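Long-range contacts in acyl-CoA dehydrogenase FadE3 (Mycobacterium smegmatis, PDB 4IV6), which belongs to the acyl-CoA dehydrogenase family of flavoproteins and holds dihydroflavine-adenine dinucleotide against the strands of its middle domain: residues B[156-161]-B[212-217]; B[122-127]-B[166-171]. One frame throughout, in Å; residues are numbered along the deposited sequence.

Contact 1 of 2, residues B[156-161]-B[212-217]; sequences TWISNA and CELNFT. With FDA (dihydroflavine-adenine dinucleotide), chain D.
A G1 beta bulge marks this antiparallel pairing in the middle beta domain of the acyl-CoA dehydrogenase fold, beside the flavin. Trp157 and Ile158 both face Cys212, and the extra residue, Trp157, takes a left-handed backbone (phi 59°). Ile158 N gives a nearly straight bond (169°) to Cys212 O at 3.0 Å, in the carbonyl plane on a lone pair. The return bond, Cys212 N to Ile158 O, is also 3.0 Å, but its donor stands 47° above the carbonyl plane.

The bulge turns the Trp157 side chain away from Cys212 and onto the flavin, whose methyl C8M lies over one ring face, 3.7 Å above the plane and shifted toward the rim; Tyr344 of the second subunit meets the indole edge-to-face. Ser159 grips the flavin twice: its N donates to FDA O4 at 2.9 Å, and its OG, beside its own backbone N, accepts a more bent bond from FDA N5 at 2.9 Å and is also hydrogen-bonded to Ser211 OG.

Leu214 touches both ends of the type II turn Ile158-Ala161, CD2 against Ala161 CB (3.7 Å) and CD1 against Ile158 CG1 (3.9 Å), crossing the isoleucine at about a right angle. Extended Glu213 makes a salt bridge from OE2 to Arg199 and takes Asn215 ND2 on the anti lone pair of OE1; a water bonded to Thr156 OG1 donates to Glu213 OE2 at 2.8 Å.

Contact 2 of 2, residues B[122-127]-B[166-171]; sequences ATMALT and LVALMC. With FDA (dihydroflavine-adenine dinucleotide), chain D.
Over one face of the flavin's pyrimidine end, at C2, lies Ile158 CD1; the rim atoms N1, O2 and N3 meet 122-127. FDA N3 donates almost straight (174°) to Met124 O at 3.0 Å. FDA O2 is gripped by two backbone amides, Leu126 N at 3.0 Å and Thr127 N at 2.9 Å, which would probably draw negative charge toward that oxygen. Thr127 OG1, turned beside its own backbone N, takes the N-H of FDA N1 at 2.8 Å.

Behind this row, strand 122-125, outermost in this chain of the three-stranded mixed sheet of the acyl-CoA dehydrogenase middle domain, runs parallel to 166-171, the axes 18° apart. Thr123 and Ala125 each give their N-H and their carbonyl to the partner strand, as in Ala125 N to Ala168 O at 2.9 Å, so the alternate Met124 O and Leu126 N are turned to the flavin.

On one face of the sheet Ala125 CB presses tightly on Val167 CG1, 3.5 Å away, with Leu169 CD1 beside it; Thr123 and Val167 lie side by side through their CG2 methyls. Met124, bent at chi2 and chi3, lays SD against Ala168 CB on the other face. Just past the paired residues Leu126 CD2 sits 3.4 Å from Met170 CB.

Helices 83-102 and 234-270 pack on the Met124 face, strand 148-159 packs on the Ala125 face, and strand 184-190 continues the sheet beyond 166-172.

In the fold
Contacts 1 and 2 have centres 9 Å apart and together hold the flavin ring from two sheets of the middle domain: 156-161 takes O4 and N5, 122-127 takes N1, O2 and N3. Their segments alternate along the chain, and strand 166-172 of contact 2 directly follows strand 148-159 of contact 1. The two binding segments are tied to each other by hydrogen bonds, Thr123 OG1 to Ser159 O at 2.7 Å and Thr156 N to Thr127 O at 3.0 Å. Between these, Ile158 CD1 packs 3.7 Å from Ala125 CA. Gly343 and Arg339 of the second subunit also bond the cofactor, so the pocket spans two chains.

Contact 1 of 2, residues B[156-161]-B[212-217]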
loop_
_atom_site.group_PDB
_atom_site.type_symbol
_atom_site.label_atom_id
_atom_site.label_comp_id
_atom_site.label_asym_id
_atom_site.label_seq_id
_atom_site.Cartn_x
_atom_site.Cartn_y
_atom_site.Cartn_z
ATOM N N THR B 156 -18.839 -10.690 25.991
ATOM C CA THR B 156 -17.885 -9.660 26.315
ATOM C C THR B 156 -17.765 -8.642 25.196
ATOM O O THR B 156 -18.293 -8.845 24.095
ATOM C CB THR B 156 -16.528 -10.236 26.678
ATOM O OG1 THR B 156 -15.766 -9.246 27.378
ATOM C CG2 THR B 156 -15.765 -10.713 25.433
ATOM N N TRP B 157 -17.090 -7.543 25.518
ATOM C CA TRP B 157 -16.996 -6.354 24.668
ATOM C C TRP B 157 -18.352 -5.761 24.346
ATOM O O TRP B 157 -18.541 -5.197 23.266
ATOM C CB TRP B 157 -16.241 -6.655 23.344
ATOM C CG TRP B 157 -14.797 -6.867 23.499
ATOM C CD1 TRP B 157 -14.087 -7.999 23.167
ATOM C CD2 TRP B 157 -13.838 -5.923 23.990
ATOM N NE1 TRP B 157 -12.757 -7.819 23.448
ATOM C CE2 TRP B 157 -12.575 -6.548 23.943
ATOM C CE3 TRP B 157 -13.923 -4.615 24.476
ATOM C CZ2 TRP B 157 -11.417 -5.913 24.390
ATOM C CZ3 TRP B 157 -12.770 -3.972 24.906
ATOM C CH2 TRP B 157 -11.535 -4.619 24.855
ATOM N N ILE B 158 -19.298 -5.828 25.272
ATOM C CA ILE B 158 -20.627 -5.324 24.968
ATOM C C ILE B 158 -20.709 -3.835 25.284
ATOM O O ILE B 158 -20.658 -3.426 26.444
ATOM C CB ILE B 158 -21.730 -6.133 25.678
ATOM C CG1 ILE B 158 -21.611 -7.633 25.320
ATOM C CG2 ILE B 158 -23.116 -5.572 25.324
ATOM C CD1 ILE B 158 -21.418 -7.911 23.826
ATOM N N SER B 159 -20.806 -3.028 24.229
ATOM C CA SER B 159 -20.817 -1.582 24.378
ATOM C C SER B 159 -22.114 -1.084 25.013
ATOM O O SER B 159 -23.200 -1.605 24.762
ATOM C CB SER B 159 -20.613 -0.905 23.026
ATOM O OG SER B 159 -19.325 -1.246 22.507
ATOM N N ASN B 160 -21.973 -0.047 25.825
ATOM C CA ASN B 160 -23.085 0.580 26.511
ATOM C C ASN B 160 -23.912 -0.388 27.369
ATOM O O ASN B 160 -25.082 -0.128 27.646
ATOM C CB ASN B 160 -23.997 1.276 25.517
ATOM C CG ASN B 160 -23.253 2.144 24.537
ATOM O OD1 ASN B 160 -22.824 3.242 24.860
ATOM N ND2 ASN B 160 -23.171 1.685 23.311
ATOM N N ALA B 161 -23.309 -1.489 27.817
ATOM C CA ALA B 161 -24.030 -2.492 28.594
ATOM C C ALA B 161 -24.564 -2.019 29.935
ATOM O O ALA B 161 -25.575 -2.551 30.410
ATOM C CB ALA B 161 -23.161 -3.726 28.794
ATOM N N CYS B 212 -18.325 -3.906 28.193
ATOM C CA CYS B 212 -18.359 -4.778 29.359
ATOM C C CYS B 212 -18.416 -6.274 29.096
ATOM O O CYS B 212 -18.921 -6.731 28.055
ATOM C CB CYS B 212 -19.588 -4.417 30.190
ATOM S SG CYS B 212 -19.682 -2.673 30.672
ATOM N N GLU B 213 -17.921 -7.018 30.073
ATOM C CA GLU B 213 -18.220 -8.426 30.195
ATOM C C GLU B 213 -19.553 -8.631 30.912
ATOM O O GLU B 213 -19.822 -7.987 31.921
ATOM C CB GLU B 213 -17.125 -9.178 30.934
ATOM C CG GLU B 213 -17.297 -10.691 30.854
ATOM C CD GLU B 213 -16.192 -11.431 31.602
ATOM O OE1 GLU B 213 -16.441 -12.086 32.639
ATOM O OE2 GLU B 213 -15.046 -11.280 31.167
ATOM N N LEU B 214 -20.367 -9.505 30.343
ATOM C CA LEU B 214 -21.647 -9.915 30.886
ATOM C C LEU B 214 -21.611 -11.385 31.306
ATOM O O LEU B 214 -21.167 -12.244 30.546
ATOM C CB LEU B 214 -22.746 -9.801 29.851
ATOM C CG LEU B 214 -22.847 -8.548 28.986
ATOM C CD1 LEU B 214 -24.098 -8.657 28.127
ATOM C CD2 LEU B 214 -22.856 -7.281 29.816
ATOM N N ASN B 215 -22.170 -11.677 32.474
ATOM C CA ASN B 215 -22.265 -13.038 32.976
ATOM C C ASN B 215 -23.687 -13.340 33.391
ATOM O O ASN B 215 -24.249 -12.598 34.173
ATOM C CB ASN B 215 -21.287 -13.206 34.137
ATOM C CG ASN B 215 -19.883 -13.386 33.643
ATOM O OD1 ASN B 215 -19.531 -14.469 33.170
ATOM N ND2 ASN B 215 -19.073 -12.355 33.733
ATOM N N PHE B 216 -24.260 -14.401 32.819
ATOM C CA PHE B 216 -25.603 -14.859 33.112
ATOM C C PHE B 216 -25.539 -16.151 33.928
ATOM O O PHE B 216 -24.936 -17.159 33.493
ATOM C CB PHE B 216 -26.343 -15.129 31.821
ATOM C CG PHE B 216 -26.476 -13.932 30.952
ATOM C CD1 PHE B 216 -27.549 -13.065 31.120
ATOM C CD2 PHE B 216 -25.532 -13.645 30.015
ATOM C CE1 PHE B 216 -27.698 -11.948 30.319
ATOM C CE2 PHE B 216 -25.643 -12.517 29.216
ATOM C CZ PHE B 216 -26.725 -11.670 29.377
ATOM N N THR B 217 -26.117 -16.094 35.121
ATOM C CA THR B 217 -26.242 -17.244 36.012
ATOM C C THR B 217 -27.696 -17.465 36.325
ATOM O O THR B 217 -28.296 -16.679 37.029
ATOM C CB THR B 217 -25.489 -16.967 37.312
ATOM O OG1 THR B 217 -24.155 -16.538 36.995
ATOM C CG2 THR B 217 -25.440 -18.198 38.175
HETATM P PA FDA D . -11.578 -13.486 16.639
HETATM O O1A FDA D . -12.848 -14.002 16.008
HETATM O O2A FDA D . -10.935 -14.229 17.777
HETATM O O5B FDA D . -10.504 -13.283 15.469
HETATM C C5B FDA D . -9.109 -12.994 15.722
HETATM C C4B FDA D . -8.394 -12.774 14.377
HETATM O O4B FDA D . -8.604 -13.886 13.484
HETATM C C3B FDA D . -8.934 -11.573 13.630
HETATM O O3B FDA D . -7.890 -11.031 12.792
HETATM C C2B FDA D . -10.048 -12.185 12.807
HETATM O O2B FDA D . -10.420 -11.430 11.658
HETATM C C1B FDA D . -9.381 -13.469 12.373
HETATM N N9A FDA D . -10.343 -14.534 11.980
HETATM C C8A FDA D . -11.146 -15.220 12.824
HETATM N N7A FDA D . -11.855 -16.143 12.145
HETATM C C5A FDA D . -11.501 -16.030 10.842
HETATM C C6A FDA D . -11.861 -16.682 9.594
HETATM N N6A FDA D . -12.767 -17.661 9.605
HETATM N N1A FDA D . -11.288 -16.291 8.434
HETATM C C2A FDA D . -10.353 -15.327 8.426
HETATM N N3A FDA D . -9.966 -14.668 9.540
HETATM C C4A FDA D . -10.486 -14.990 10.742
HETATM N N1 FDA D . -19.580 -7.113 20.176
HETATM C C2 FDA D . -20.869 -7.118 20.504
HETATM O O2 FDA D . -21.510 -8.182 20.416
HETATM N N3 FDA D . -21.502 -6.009 20.928
HETATM C C4 FDA D . -20.911 -4.824 21.078
HETATM O O4 FDA D . -21.546 -3.823 21.509
HETATM C C4X FDA D . -19.485 -4.728 20.706
HETATM N N5 FDA D . -18.763 -3.595 20.837
HETATM C C5X FDA D . -17.409 -3.669 20.901
HETATM C C6 FDA D . -16.647 -2.628 21.443
HETATM C C7 FDA D . -15.254 -2.683 21.476
HETATM C C7M FDA D . -14.450 -1.569 22.095
HETATM C C8 FDA D . -14.590 -3.802 20.934
HETATM C C8M FDA D . -13.086 -3.953 20.914
HETATM C C9 FDA D . -15.345 -4.837 20.404
HETATM C C9A FDA D . -16.748 -4.794 20.398
HETATM N N10 FDA D . -17.476 -5.887 19.882
HETATM C C10 FDA D . -18.833 -5.980 20.264
HETATM C "C1'" FDA D . -16.754 -7.155 19.729
HETATM C "C2'" FDA D . -16.321 -7.256 18.283
HETATM O "O2'" FDA D . -17.446 -7.407 17.416
HETATM C "C3'" FDA D . -15.360 -8.438 18.151
HETATM O "O3'" FDA D . -14.101 -8.036 18.681
HETATM C "C4'" FDA D . -15.165 -8.900 16.726
HETATM O "O4'" FDA D . -16.313 -9.709 16.423
HETATM C "C5'" FDA D . -13.918 -9.790 16.575
HETATM O "O5'" FDA D . -13.966 -10.797 17.561
HETATM P P FDA D . -12.712 -11.458 18.268
HETATM O O1P FDA D . -13.323 -12.606 19.045
HETATM O O2P FDA D . -11.947 -10.410 19.001
HETATM O O3P FDA D . -11.829 -11.950 17.010
HETATM O O HOH W 1 -13.837 -10.358 28.781
#

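Contact 2 of 2, residues B[122-127]-B[166-171]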
loop_
_atom_site.group_PDB
_atom_site.type_symbol
_atom_site.label_atom_id
_atom_site.label_comp_id
_atom_site.label_asym_id
_atom_site.label_seq_id
_atom_site.Cartn_x
_atom_site.Cartn_y
_atom_site.Cartn_z
ATOM N N ALA B 122 -30.836 0.574 24.377
ATOM C CA ALA B 122 -30.604 -0.822 24.061
ATOM C C ALA B 122 -29.254 -1.005 23.417
ATOM O O ALA B 122 -28.703 -0.096 22.773
ATOM C CB ALA B 122 -31.709 -1.367 23.155
ATOM N N THR B 123 -28.724 -2.220 23.563
ATOM C CA THR B 123 -27.490 -2.584 22.890
ATOM C C THR B 123 -27.555 -4.031 22.405
ATOM O O THR B 123 -28.470 -4.778 22.793
ATOM C CB THR B 123 -26.293 -2.365 23.804
ATOM O OG1 THR B 123 -25.071 -2.544 23.067
ATOM C CG2 THR B 123 -26.330 -3.351 24.987
ATOM N N MET B 124 -26.603 -4.411 21.551
ATOM C CA MET B 124 -26.527 -5.775 20.990
ATOM C C MET B 124 -25.483 -6.598 21.709
ATOM O O MET B 124 -24.347 -6.179 21.766
ATOM C CB MET B 124 -26.055 -5.763 19.536
ATOM C CG MET B 124 -26.947 -5.088 18.528
ATOM S SD MET B 124 -28.520 -5.938 18.308
ATOM C CE MET B 124 -27.976 -7.587 17.937
ATOM N N ALA B 125 -25.841 -7.795 22.159
ATOM C CA ALA B 125 -24.890 -8.706 22.777
ATOM C C ALA B 125 -24.721 -10.014 21.998
ATOM O O ALA B 125 -25.488 -10.976 22.171
ATOM C CB ALA B 125 -25.277 -8.983 24.218
ATOM N N LEU B 126 -23.689 -10.050 21.165
ATOM C CA LEU B 126 -23.358 -11.224 20.357
ATOM C C LEU B 126 -22.043 -11.852 20.810
ATOM O O LEU B 126 -21.986 -13.040 21.038
ATOM C CB LEU B 126 -23.204 -10.871 18.881
ATOM C CG LEU B 126 -24.291 -10.133 18.108
ATOM C CD1 LEU B 126 -24.091 -10.242 16.608
ATOM C CD2 LEU B 126 -25.648 -10.634 18.454
ATOM N N THR B 127 -20.997 -11.027 20.918
ATOM C CA THR B 127 -19.639 -11.487 21.131
ATOM C C THR B 127 -19.468 -12.237 22.439
ATOM O O THR B 127 -19.936 -11.804 23.485
ATOM C CB THR B 127 -18.668 -10.301 21.023
ATOM O OG1 THR B 127 -18.777 -9.738 19.700
ATOM C CG2 THR B 127 -17.230 -10.718 21.285
ATOM N N LEU B 166 -32.077 -2.559 28.034
ATOM C CA LEU B 166 -32.540 -3.676 27.194
ATOM C C LEU B 166 -31.377 -4.168 26.365
ATOM O O LEU B 166 -30.688 -3.383 25.730
ATOM C CB LEU B 166 -33.672 -3.258 26.277
ATOM C CG LEU B 166 -34.264 -4.333 25.355
ATOM C CD1 LEU B 166 -34.995 -5.389 26.165
ATOM C CD2 LEU B 166 -35.187 -3.679 24.362
ATOM N N VAL B 167 -31.151 -5.472 26.376
ATOM C CA VAL B 167 -30.031 -6.063 25.646
ATOM C C VAL B 167 -30.604 -7.120 24.694
ATOM O O VAL B 167 -31.360 -8.001 25.113
ATOM C CB VAL B 167 -29.000 -6.651 26.638
ATOM C CG1 VAL B 167 -27.884 -7.384 25.896
ATOM C CG2 VAL B 167 -28.416 -5.553 27.519
ATOM N N ALA B 168 -30.320 -6.971 23.410
ATOM C CA ALA B 168 -30.670 -7.971 22.422
ATOM C C ALA B 168 -29.585 -9.049 22.440
ATOM O O ALA B 168 -28.486 -8.867 21.918
ATOM C CB ALA B 168 -30.802 -7.351 21.043
ATOM N N LEU B 169 -29.916 -10.177 23.053
ATOM C CA LEU B 169 -28.941 -11.216 23.362
ATOM C C LEU B 169 -29.055 -12.354 22.373
ATOM O O LEU B 169 -30.084 -13.018 22.329
ATOM C CB LEU B 169 -29.209 -11.772 24.758
ATOM C CG LEU B 169 -28.224 -12.814 25.280
ATOM C CD1 LEU B 169 -26.859 -12.185 25.584
ATOM C CD2 LEU B 169 -28.771 -13.451 26.534
ATOM N N MET B 170 -27.995 -12.612 21.615
ATOM C CA MET B 170 -27.981 -13.768 20.719
ATOM C C MET B 170 -27.490 -14.942 21.538
ATOM O O MET B 170 -26.432 -14.863 22.184
ATOM C CB MET B 170 -27.090 -13.529 19.509
ATOM C CG MET B 170 -27.142 -14.656 18.474
ATOM S SD MET B 170 -26.071 -14.362 17.037
ATOM C CE MET B 170 -27.061 -13.242 16.108
ATOM N N CYS B 171 -28.280 -16.008 21.539
ATOM C CA CYS B 171 -28.031 -17.163 22.398
ATOM C C CYS B 171 -28.618 -18.428 21.799
ATOM O O CYS B 171 -29.393 -18.367 20.862
ATOM C CB CYS B 171 -28.594 -16.909 23.787
ATOM S SG CYS B 171 -30.338 -16.477 23.822
HETATM P PA FDA D . -11.578 -13.486 16.639
HETATM O O1A FDA D . -12.848 -14.002 16.008
HETATM O O2A FDA D . -10.935 -14.229 17.777
HETATM O O5B FDA D . -10.504 -13.283 15.469
HETATM C C5B FDA D . -9.109 -12.994 15.722
HETATM C C4B FDA D . -8.394 -12.774 14.377
HETATM O O4B FDA D . -8.604 -13.886 13.484
HETATM C C3B FDA D . -8.934 -11.573 13.630
HETATM O O3B FDA D . -7.890 -11.031 12.792
HETATM C C2B FDA D . -10.048 -12.185 12.807
HETATM O O2B FDA D . -10.420 -11.430 11.658
HETATM C C1B FDA D . -9.381 -13.469 12.373
HETATM N N9A FDA D . -10.343 -14.534 11.980
HETATM C C8A FDA D . -11.146 -15.220 12.824
HETATM N N7A FDA D . -11.855 -16.143 12.145
HETATM C C5A FDA D . -11.501 -16.030 10.842
HETATM C C6A FDA D . -11.861 -16.682 9.594
HETATM N N6A FDA D . -12.767 -17.661 9.605
HETATM N N1A FDA D . -11.288 -16.291 8.434
HETATM C C2A FDA D . -10.353 -15.327 8.426
HETATM N N3A FDA D . -9.966 -14.668 9.540
HETATM C C4A FDA D . -10.486 -14.990 10.742
HETATM N N1 FDA D . -19.580 -7.113 20.176
HETATM C C2 FDA D . -20.869 -7.118 20.504
HETATM O O2 FDA D . -21.510 -8.182 20.416
HETATM N N3 FDA D . -21.502 -6.009 20.928
HETATM C C4 FDA D . -20.911 -4.824 21.078
HETATM O O4 FDA D . -21.546 -3.823 21.509
HETATM C C4X FDA D . -19.485 -4.728 20.706
HETATM N N5 FDA D . -18.763 -3.595 20.837
HETATM C C5X FDA D . -17.409 -3.669 20.901
HETATM C C6 FDA D . -16.647 -2.628 21.443
HETATM C C7 FDA D . -15.254 -2.683 21.476
HETATM C C7M FDA D . -14.450 -1.569 22.095
HETATM C C8 FDA D . -14.590 -3.802 20.934
HETATM C C8M FDA D . -13.086 -3.953 20.914
HETATM C C9 FDA D . -15.345 -4.837 20.404
HETATM C C9A FDA D . -16.748 -4.794 20.398
HETATM N N10 FDA D . -17.476 -5.887 19.882
HETATM C C10 FDA D . -18.833 -5.980 20.264
HETATM C "C1'" FDA D . -16.754 -7.155 19.729
HETATM C "C2'" FDA D . -16.321 -7.256 18.283
HETATM O "O2'" FDA D . -17.446 -7.407 17.416
HETATM C "C3'" FDA D . -15.360 -8.438 18.151
HETATM O "O3'" FDA D . -14.101 -8.036 18.681
HETATM C "C4'" FDA D . -15.165 -8.900 16.726
HETATM O "O4'" FDA D . -16.313 -9.709 16.423
HETATM C "C5'" FDA D . -13.918 -9.790 16.575
HETATM O "O5'" FDA D . -13.966 -10.797 17.561
HETATM P P FDA D . -12.712 -11.458 18.268
HETATM O O1P FDA D . -13.323 -12.606 19.045
HETATM O O2P FDA D . -11.947 -10.410 19.001
HETATM O O3P FDA D . -11.829 -11.950 17.010
#